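PDB 4ZOH: putative oxidoreductase molybdopterin-binding subunit from Sulfolobus tokodaii, which probably serves as the molybdenum-bearing subunit of an oxidoreductase of the xanthine dehydrogenase and aldehyde oxidase family, binding the pterin cytosine dinucleotide cofactor. Local coordinates for residues D153-L165 / Q617-L631. Sequence-based numbering, arbitrary orientation.
Sequences DTLINQRVIASPL and QALLEGAFFDENGQL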
ATOM      1  N   ASP A 153      25.388  43.665  27.941  1.00 32.45           N
ATOM      2  CA  ASP A 153      24.464  43.909  26.831  1.00 31.55           C
ATOM      3  C   ASP A 153      23.361  42.815  26.818  1.00 31.06           C
ATOM      4  O   ASP A 153      23.343  41.927  27.652  1.00 25.51           O
ATOM      5  CB  ASP A 153      25.238  43.912  25.475  1.00 34.52           C
ATOM      6  CG  ASP A 153      24.662  44.865  24.494  1.00 36.68           C
ATOM      7  OD1 ASP A 153      25.445  45.455  23.724  1.00 43.25           O
ATOM      8  OD2 ASP A 153      23.435  45.090  24.505  1.00 37.91           O
ATOM      9  N   THR A 154      22.430  42.942  25.887  1.00 28.13           N
ATOM     10  CA  THR A 154      21.405  41.931  25.682  1.00 32.70           C
ATOM     11  C   THR A 154      21.564  41.315  24.268  1.00 28.04           C
ATOM     12  O   THR A 154      21.507  42.030  23.283  1.00 31.10           O
ATOM     13  CB  THR A 154      20.024  42.574  25.925  1.00 32.33           C
ATOM     14  OG1 THR A 154      19.935  42.849  27.338  1.00 32.39           O
ATOM     15  CG2 THR A 154      18.880  41.667  25.487  1.00 27.70           C
ATOM     16  N   LEU A 155      21.789  40.009  24.210  1.00 27.60           N
ATOM     17  CA  LEU A 155      21.940  39.295  22.933  1.00 27.63           C
ATOM     18  C   LEU A 155      20.690  38.500  22.657  1.00 28.31           C
ATOM     19  O   LEU A 155      20.199  37.818  23.539  1.00 29.35           O
ATOM     20  CB  LEU A 155      23.134  38.335  22.997  1.00 26.09           C
ATOM     21  CG  LEU A 155      24.495  38.863  23.410  1.00 28.19           C
ATOM     22  CD1 LEU A 155      25.510  37.729  23.448  1.00 28.85           C
ATOM     23  CD2 LEU A 155      24.874  40.019  22.484  1.00 25.33           C
ATOM     24  N   ILE A 156      20.207  38.579  21.424  1.00 26.63           N
ATOM     25  CA  ILE A 156      19.099  37.850  20.971  1.00 23.63           C
ATOM     26  C   ILE A 156      19.510  36.722  19.986  1.00 27.71           C
ATOM     27  O   ILE A 156      20.317  36.931  19.044  1.00 26.70           O
ATOM     28  CB  ILE A 156      18.125  38.778  20.286  1.00 26.44           C
ATOM     29  CG1 ILE A 156      17.713  39.880  21.273  1.00 29.52           C
ATOM     30  CG2 ILE A 156      16.970  37.954  19.674  1.00 24.37           C
ATOM     31  CD1 ILE A 156      16.508  40.698  20.843  1.00 32.93           C
ATOM     32  N   ASN A 157      18.906  35.548  20.201  1.00 24.32           N
ATOM     33  CA  ASN A 157      18.963  34.431  19.301  1.00 23.25           C
ATOM     34  C   ASN A 157      17.545  34.227  18.873  1.00 23.22           C
ATOM     35  O   ASN A 157      16.710  33.726  19.647  1.00 24.91           O
ATOM     36  CB  ASN A 157      19.620  33.261  20.046  1.00 21.73           C
ATOM     37  CG  ASN A 157      19.999  32.091  19.117  1.00 26.94           C
ATOM     38  OD1 ASN A 157      19.102  31.404  18.580  1.00 21.99           O
ATOM     39  ND2 ASN A 157      21.336  31.786  19.004  1.00 21.35           N
ATOM     40  N   GLN A 158      17.236  34.686  17.672  1.00 22.32           N
ATOM     41  CA  GLN A 158      15.846  34.879  17.284  1.00 21.01           C
ATOM     42  C   GLN A 158      15.135  33.555  16.992  1.00 23.16           C
ATOM     43  O   GLN A 158      15.781  32.510  16.803  1.00 24.05           O
ATOM     44  CB  GLN A 158      15.734  35.805  16.063  1.00 21.02           C
ATOM     45  CG  GLN A 158      15.960  35.184  14.653  1.00 19.86           C
ATOM     46  CD  GLN A 158      17.399  34.728  14.303  1.00 22.23           C
ATOM     47  OE1 GLN A 158      18.222  34.388  15.148  1.00 20.31           O
ATOM     48  NE2 GLN A 158      17.674  34.671  12.996  1.00 22.45           N
ATOM     49  N   ARG A 159      13.804  33.593  16.934  1.00 22.60           N
ATOM     50  CA  ARG A 159      13.030  32.399  16.526  1.00 23.01           C
ATOM     51  C   ARG A 159      13.323  32.009  15.034  1.00 21.21           C
ATOM     52  O   ARG A 159      13.307  32.856  14.180  1.00 20.15           O
ATOM     53  CB  ARG A 159      11.583  32.751  16.623  1.00 20.92           C
ATOM     54  CG  ARG A 159      10.674  31.548  16.709  1.00 22.95           C
ATOM     55  CD  ARG A 159       9.270  32.058  17.131  1.00 21.70           C
ATOM     56  NE  ARG A 159       8.395  30.971  17.554  1.00 22.09           N
ATOM     57  CZ  ARG A 159       8.477  30.345  18.711  1.00 20.96           C
ATOM     58  NH1 ARG A 159       7.649  29.320  18.971  1.00 20.68           N
ATOM     59  NH2 ARG A 159       9.391  30.690  19.608  1.00 19.40           N
ATOM     60  N   VAL A 160      13.490  30.735  14.748  1.00 20.60           N
ATOM     61  CA  VAL A 160      13.563  30.309  13.327  1.00 23.03           C
ATOM     62  C   VAL A 160      12.587  29.137  13.118  1.00 22.89           C
ATOM     63  O   VAL A 160      12.020  28.644  14.093  1.00 22.49           O
ATOM     64  CB  VAL A 160      15.012  29.844  12.966  1.00 22.37           C
ATOM     65  CG1 VAL A 160      16.013  31.033  13.023  1.00 25.09           C
ATOM     66  CG2 VAL A 160      15.426  28.724  13.900  1.00 21.66           C
ATOM     67  N   ILE A 161      12.437  28.675  11.861  1.00 21.44           N
ATOM     68  CA  ILE A 161      11.548  27.585  11.554  1.00 19.73           C
ATOM     69  C   ILE A 161      12.288  26.502  10.753  1.00 21.06           C
ATOM     70  O   ILE A 161      12.864  26.804   9.702  1.00 21.71           O
ATOM     71  CB  ILE A 161      10.359  28.122  10.761  1.00 19.31           C
ATOM     72  CG1 ILE A 161       9.625  29.203  11.603  1.00 18.10           C
ATOM     73  CG2 ILE A 161       9.382  26.981  10.400  1.00 15.64           C
ATOM     74  CD1 ILE A 161       8.652  30.050  10.758  1.00 14.73           C
ATOM     75  N   ALA A 162      12.276  25.273  11.273  1.00 19.40           N
ATOM     76  CA  ALA A 162      12.961  24.132  10.724  1.00 17.36           C
ATOM     77  C   ALA A 162      12.830  23.999   9.195  1.00 19.77           C
ATOM     78  O   ALA A 162      13.845  23.835   8.509  1.00 21.03           O
ATOM     79  CB  ALA A 162      12.546  22.880  11.450  1.00 17.17           C
ATOM     80  N   SER A 163      11.607  24.193   8.671  1.00 17.95           N
ATOM     81  CA  SER A 163      11.334  24.208   7.236  1.00 20.01           C
ATOM     82  C   SER A 163      11.944  22.998   6.455  1.00 21.12           C
ATOM     83  O   SER A 163      12.528  23.223   5.399  1.00 20.18           O
ATOM     84  CB  SER A 163      11.821  25.526   6.607  1.00 19.62           C
ATOM     85  OG  SER A 163      11.512  26.637   7.397  1.00 19.92           O
ATOM     86  N   PRO A 164      11.811  21.724   6.968  1.00 22.37           N
ATOM     87  CA  PRO A 164      12.239  20.587   6.130  1.00 20.12           C
ATOM     88  C   PRO A 164      11.460  20.640   4.823  1.00 21.02           C
ATOM     89  O   PRO A 164      10.316  21.138   4.802  1.00 22.48           O
ATOM     90  CB  PRO A 164      11.796  19.359   6.925  1.00 20.63           C
ATOM     91  CG  PRO A 164      10.651  19.829   7.788  1.00 19.88           C
ATOM     92  CD  PRO A 164      10.960  21.279   8.092  1.00 20.57           C
ATOM     93  N   LEU A 165      12.058  20.154   3.729  1.00 20.38           N
ATOM     94  CA  LEU A 165      11.357  20.293   2.417  1.00 21.33           C
ATOM     95  C   LEU A 165      10.108  19.411   2.320  1.00 19.03           C
ATOM     96  O   LEU A 165       9.199  19.726   1.549  1.00 19.19           O
ATOM     97  CB  LEU A 165      12.306  19.865   1.294  1.00 21.24           C
ATOM     98  CG  LEU A 165      12.617  20.807   0.150  1.00 25.24           C
ATOM     99  CD1 LEU A 165      12.821  19.739  -0.908  1.00 31.00           C
ATOM    100  CD2 LEU A 165      11.566  21.788  -0.368  1.00 24.52           C
ATOM    101  N   GLN A 617      20.629  31.352   9.701  1.00 19.67           N
ATOM    102  CA  GLN A 617      20.091  31.981  10.945  1.00 22.03           C
ATOM    103  C   GLN A 617      20.747  33.382  11.168  1.00 24.67           C
ATOM    104  O   GLN A 617      20.014  34.410  11.385  1.00 25.45           O
ATOM    105  CB  GLN A 617      20.338  31.081  12.188  1.00 23.23           C
ATOM    106  CG  GLN A 617      19.739  31.749  13.458  1.00 18.99           C
ATOM    107  CD  GLN A 617      19.776  30.996  14.759  1.00 16.80           C
ATOM    108  OE1 GLN A 617      20.408  29.922  14.938  1.00 21.13           O
ATOM    109  NE2 GLN A 617      19.096  31.596  15.741  1.00 17.07           N
ATOM    110  N   ALA A 618      22.089  33.427  11.059  1.00 21.84           N
ATOM    111  CA  ALA A 618      22.875  34.708  11.143  1.00 24.74           C
ATOM    112  C   ALA A 618      22.441  35.714  10.092  1.00 22.90           C
ATOM    113  O   ALA A 618      22.189  36.904  10.398  1.00 26.37           O
ATOM    114  CB  ALA A 618      24.388  34.452  11.019  1.00 22.57           C
ATOM    115  N   LEU A 619      22.248  35.239   8.873  1.00 25.78           N
ATOM    116  CA  LEU A 619      22.119  36.188   7.735  1.00 26.59           C
ATOM    117  C   LEU A 619      20.763  36.288   7.089  1.00 24.75           C
ATOM    118  O   LEU A 619      20.531  37.254   6.378  1.00 23.39           O
ATOM    119  CB  LEU A 619      23.159  35.884   6.624  1.00 23.98           C
ATOM    120  CG  LEU A 619      24.629  35.814   6.994  1.00 26.91           C
ATOM    121  CD1 LEU A 619      25.422  35.392   5.719  1.00 23.29           C
ATOM    122  CD2 LEU A 619      25.061  37.189   7.601  1.00 22.80           C
ATOM    123  N   LEU A 620      19.896  35.285   7.232  1.00 24.96           N
ATOM    124  CA  LEU A 620      18.667  35.313   6.394  1.00 27.95           C
ATOM    125  C   LEU A 620      17.396  35.141   7.187  1.00 25.87           C
ATOM    126  O   LEU A 620      16.472  35.920   7.017  1.00 25.42           O
ATOM    127  CB  LEU A 620      18.703  34.236   5.278  1.00 27.21           C
ATOM    128  CG  LEU A 620      19.728  34.351   4.125  1.00 28.79           C
ATOM    129  CD1 LEU A 620      19.974  32.991   3.462  1.00 27.95           C
ATOM    130  CD2 LEU A 620      19.175  35.323   3.101  1.00 25.13           C
ATOM    131  N   GLU A 621      17.358  34.092   7.993  1.00 21.58           N
ATOM    132  CA  GLU A 621      16.100  33.603   8.539  1.00 24.11           C
ATOM    133  C   GLU A 621      15.648  34.357   9.797  1.00 24.47           C
ATOM    134  O   GLU A 621      16.482  34.886  10.512  1.00 25.05           O
ATOM    135  CB  GLU A 621      16.297  32.129   8.869  1.00 21.71           C
ATOM    136  CG  GLU A 621      16.159  31.321   7.554  1.00 24.23           C
ATOM    137  CD  GLU A 621      16.513  29.864   7.713  1.00 24.03           C
ATOM    138  OE1 GLU A 621      16.249  29.272   8.762  1.00 22.50           O
ATOM    139  OE2 GLU A 621      17.149  29.288   6.789  1.00 26.13           O
ATOM    140  N   GLY A 622      14.329  34.353  10.061  1.00 27.75           N
ATOM    141  CA  GLY A 622      13.747  34.756  11.343  1.00 23.75           C
ATOM    142  C   GLY A 622      12.246  34.629  11.379  1.00 24.47           C
ATOM    143  O   GLY A 622      11.532  34.954  10.430  1.00 23.99           O
ATOM    144  N   ALA A 623      11.737  34.114  12.481  1.00 22.10           N
ATOM    145  CA  ALA A 623      10.278  33.986  12.538  1.00 21.58           C
ATOM    146  C   ALA A 623       9.779  35.164  13.426  1.00 22.51           C
ATOM    147  O   ALA A 623      10.036  35.178  14.635  1.00 25.33           O
ATOM    148  CB  ALA A 623       9.891  32.592  13.080  1.00 16.66           C
ATOM    149  N   PHE A 624       9.089  36.122  12.813  1.00 24.75           N
ATOM    150  CA  PHE A 624       8.538  37.239  13.498  1.00 29.78           C
ATOM    151  C   PHE A 624       7.010  37.368  13.334  1.00 29.48           C
ATOM    152  O   PHE A 624       6.461  37.054  12.266  1.00 27.49           O
ATOM    153  CB  PHE A 624       9.251  38.550  13.048  1.00 29.86           C
ATOM    154  CG  PHE A 624      10.764  38.494  13.214  1.00 33.70           C
ATOM    155  CD1 PHE A 624      11.353  38.379  14.525  1.00 34.99           C
ATOM    156  CD2 PHE A 624      11.623  38.526  12.076  1.00 30.92           C
ATOM    157  CE1 PHE A 624      12.769  38.283  14.699  1.00 33.27           C
ATOM    158  CE2 PHE A 624      13.025  38.440  12.252  1.00 35.88           C
ATOM    159  CZ  PHE A 624      13.591  38.297  13.551  1.00 33.03           C
ATOM    160  N   PHE A 625       6.378  37.913  14.390  1.00 28.49           N
ATOM    161  CA  PHE A 625       4.910  38.078  14.482  1.00 26.97           C
ATOM    162  C   PHE A 625       4.501  39.513  14.429  1.00 25.72           C
ATOM    163  O   PHE A 625       5.166  40.356  14.974  1.00 28.40           O
ATOM    164  CB  PHE A 625       4.409  37.472  15.781  1.00 24.93           C
ATOM    165  CG  PHE A 625       4.740  36.020  15.903  1.00 26.44           C
ATOM    166  CD1 PHE A 625       3.858  35.046  15.397  1.00 26.38           C
ATOM    167  CD2 PHE A 625       5.954  35.605  16.487  1.00 25.44           C
ATOM    168  CE1 PHE A 625       4.158  33.695  15.521  1.00 21.54           C
ATOM    169  CE2 PHE A 625       6.273  34.243  16.565  1.00 24.23           C
ATOM    170  CZ  PHE A 625       5.377  33.293  16.065  1.00 22.09           C
ATOM    171  N   ASP A 626       3.424  39.835  13.760  1.00 28.72           N
ATOM    172  CA  ASP A 626       2.949  41.189  13.905  1.00 30.23           C
ATOM    173  C   ASP A 626       2.258  41.303  15.307  1.00 33.75           C
ATOM    174  O   ASP A 626       2.155  40.318  16.094  1.00 32.80           O
ATOM    175  CB  ASP A 626       2.023  41.527  12.759  1.00 29.76           C
ATOM    176  CG  ASP A 626       0.688  40.758  12.865  1.00 31.79           C
ATOM    177  OD1 ASP A 626       0.375  40.167  13.918  1.00 33.14           O
ATOM    178  OD2 ASP A 626      -0.058  40.754  11.899  1.00 32.55           O
ATOM    179  N   GLU A 627       1.796  42.494  15.656  1.00 36.98           N
ATOM    180  CA  GLU A 627       1.299  42.693  17.004  1.00 40.56           C
ATOM    181  C   GLU A 627      -0.111  42.070  17.236  1.00 36.29           C
ATOM    182  O   GLU A 627      -0.525  41.941  18.370  1.00 37.99           O
ATOM    183  CB  GLU A 627       1.348  44.175  17.367  1.00 52.04           C
ATOM    184  CG  GLU A 627       0.050  44.874  17.051  1.00 61.40           C
ATOM    185  CD  GLU A 627       0.252  46.136  16.269  1.00 78.79           C
ATOM    186  OE1 GLU A 627       1.211  46.883  16.588  1.00 85.08           O
ATOM    187  OE2 GLU A 627      -0.555  46.368  15.339  1.00 75.16           O
ATOM    188  N   ASN A 628      -0.801  41.654  16.173  1.00 36.18           N
ATOM    189  CA  ASN A 628      -1.932  40.706  16.270  1.00 34.69           C
ATOM    190  C   ASN A 628      -1.550  39.231  16.454  1.00 37.71           C
ATOM    191  O   ASN A 628      -2.406  38.358  16.270  1.00 38.89           O
ATOM    192  CB  ASN A 628      -2.752  40.789  15.015  1.00 34.16           C
ATOM    193  CG  ASN A 628      -3.284  42.163  14.777  1.00 37.83           C
ATOM    194  OD1 ASN A 628      -3.684  42.819  15.699  1.00 37.30           O
ATOM    195  ND2 ASN A 628      -3.295  42.599  13.539  1.00 44.35           N
ATOM    196  N   GLY A 629      -0.262  38.946  16.721  1.00 33.20           N
ATOM    197  CA  GLY A 629       0.233  37.566  16.889  1.00 26.28           C
ATOM    198  C   GLY A 629       0.169  36.711  15.609  1.00 27.68           C
ATOM    199  O   GLY A 629       0.124  35.495  15.729  1.00 24.63           O
ATOM    200  N   GLN A 630       0.132  37.342  14.411  1.00 27.52           N
ATOM    201  CA  GLN A 630       0.218  36.652  13.099  1.00 30.89           C
ATOM    202  C   GLN A 630       1.681  36.572  12.666  1.00 29.81           C
ATOM    203  O   GLN A 630       2.387  37.593  12.580  1.00 26.87           O
ATOM    204  CB  GLN A 630      -0.490  37.386  11.941  1.00 31.97           C
ATOM    205  CG  GLN A 630      -1.827  38.057  12.208  1.00 38.52           C
ATOM    206  CD  GLN A 630      -2.928  37.077  12.404  1.00 41.18           C
ATOM    207  OE1 GLN A 630      -3.092  36.507  13.487  1.00 52.56           O
ATOM    208  NE2 GLN A 630      -3.721  36.896  11.379  1.00 50.34           N
ATOM    209  N   LEU A 631       2.102  35.355  12.365  1.00 27.50           N
ATOM    210  CA  LEU A 631       3.432  35.112  11.819  1.00 24.01           C
ATOM    211  C   LEU A 631       3.542  35.852  10.479  1.00 22.17           C
ATOM    212  O   LEU A 631       2.681  35.706   9.611  1.00 22.50           O
ATOM    213  CB  LEU A 631       3.645  33.601  11.671  1.00 23.15           C
ATOM    214  CG  LEU A 631       4.907  33.121  10.967  1.00 23.97           C
ATOM    215  CD1 LEU A 631       6.154  33.637  11.733  1.00 23.45           C
ATOM    216  CD2 LEU A 631       4.877  31.580  10.878  1.00 24.82           C
TER
HETATM  217  O   HOH W   1      22.204  30.172  16.874  1.00 22.65           O
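Gln158 and Gln617 carry a buried, mainly polar contact between the end of outermost strand 149-161 and the point where helix 600-619 runs out into the loop after it. The two side chains run past each other in opposite directions, their amide planes 41° apart. Gln158 NE2 gives one hydrogen to Gln617 O (2.9 Å) in the last turn of the helix and the other to Glu621 O (2.8 Å) in the loop just after it, each acceptor lying close to its amide plane. The bend at chi2 (-69°) turns the amide back to that spot. In return Gln617 NE2 donates to Gln158 OE1 (3.0 Å) and Asn157 OD1 (2.8 Å), approaching both oxygens from above their carbonyl planes. This pairing fixes which way round each amide lies, and water 1, bridging Asn157 ND2 and Gln617 OE1, agrees with it. A leucine in place of Gln158 would probably leave the carbonyls of Gln617 and Glu621 without this donor and Gln617 NE2 with one acceptor fewer. Farther along, Ala623 N bonds to Arg159 O at 2.6 Å, and Ile161 CD1 packs on Ala623 CB (3.7 Å) and meets Leu631 CD2 tip to tip. The extended Arg159 passes CD by the Phe625 ring edge, at CE2 (3.8 Å), while its guanidinium forms a salt bridge with Asp257. The side chain of Val160 is about 11 Å from the pterin cytosine dinucleotide; away from the cofactor, then, Gln158 ties strand 149-161 to the last helical turn and following loop, joining the two molybdopterin-binding regions characteristic of the xanthine dehydrogenase family.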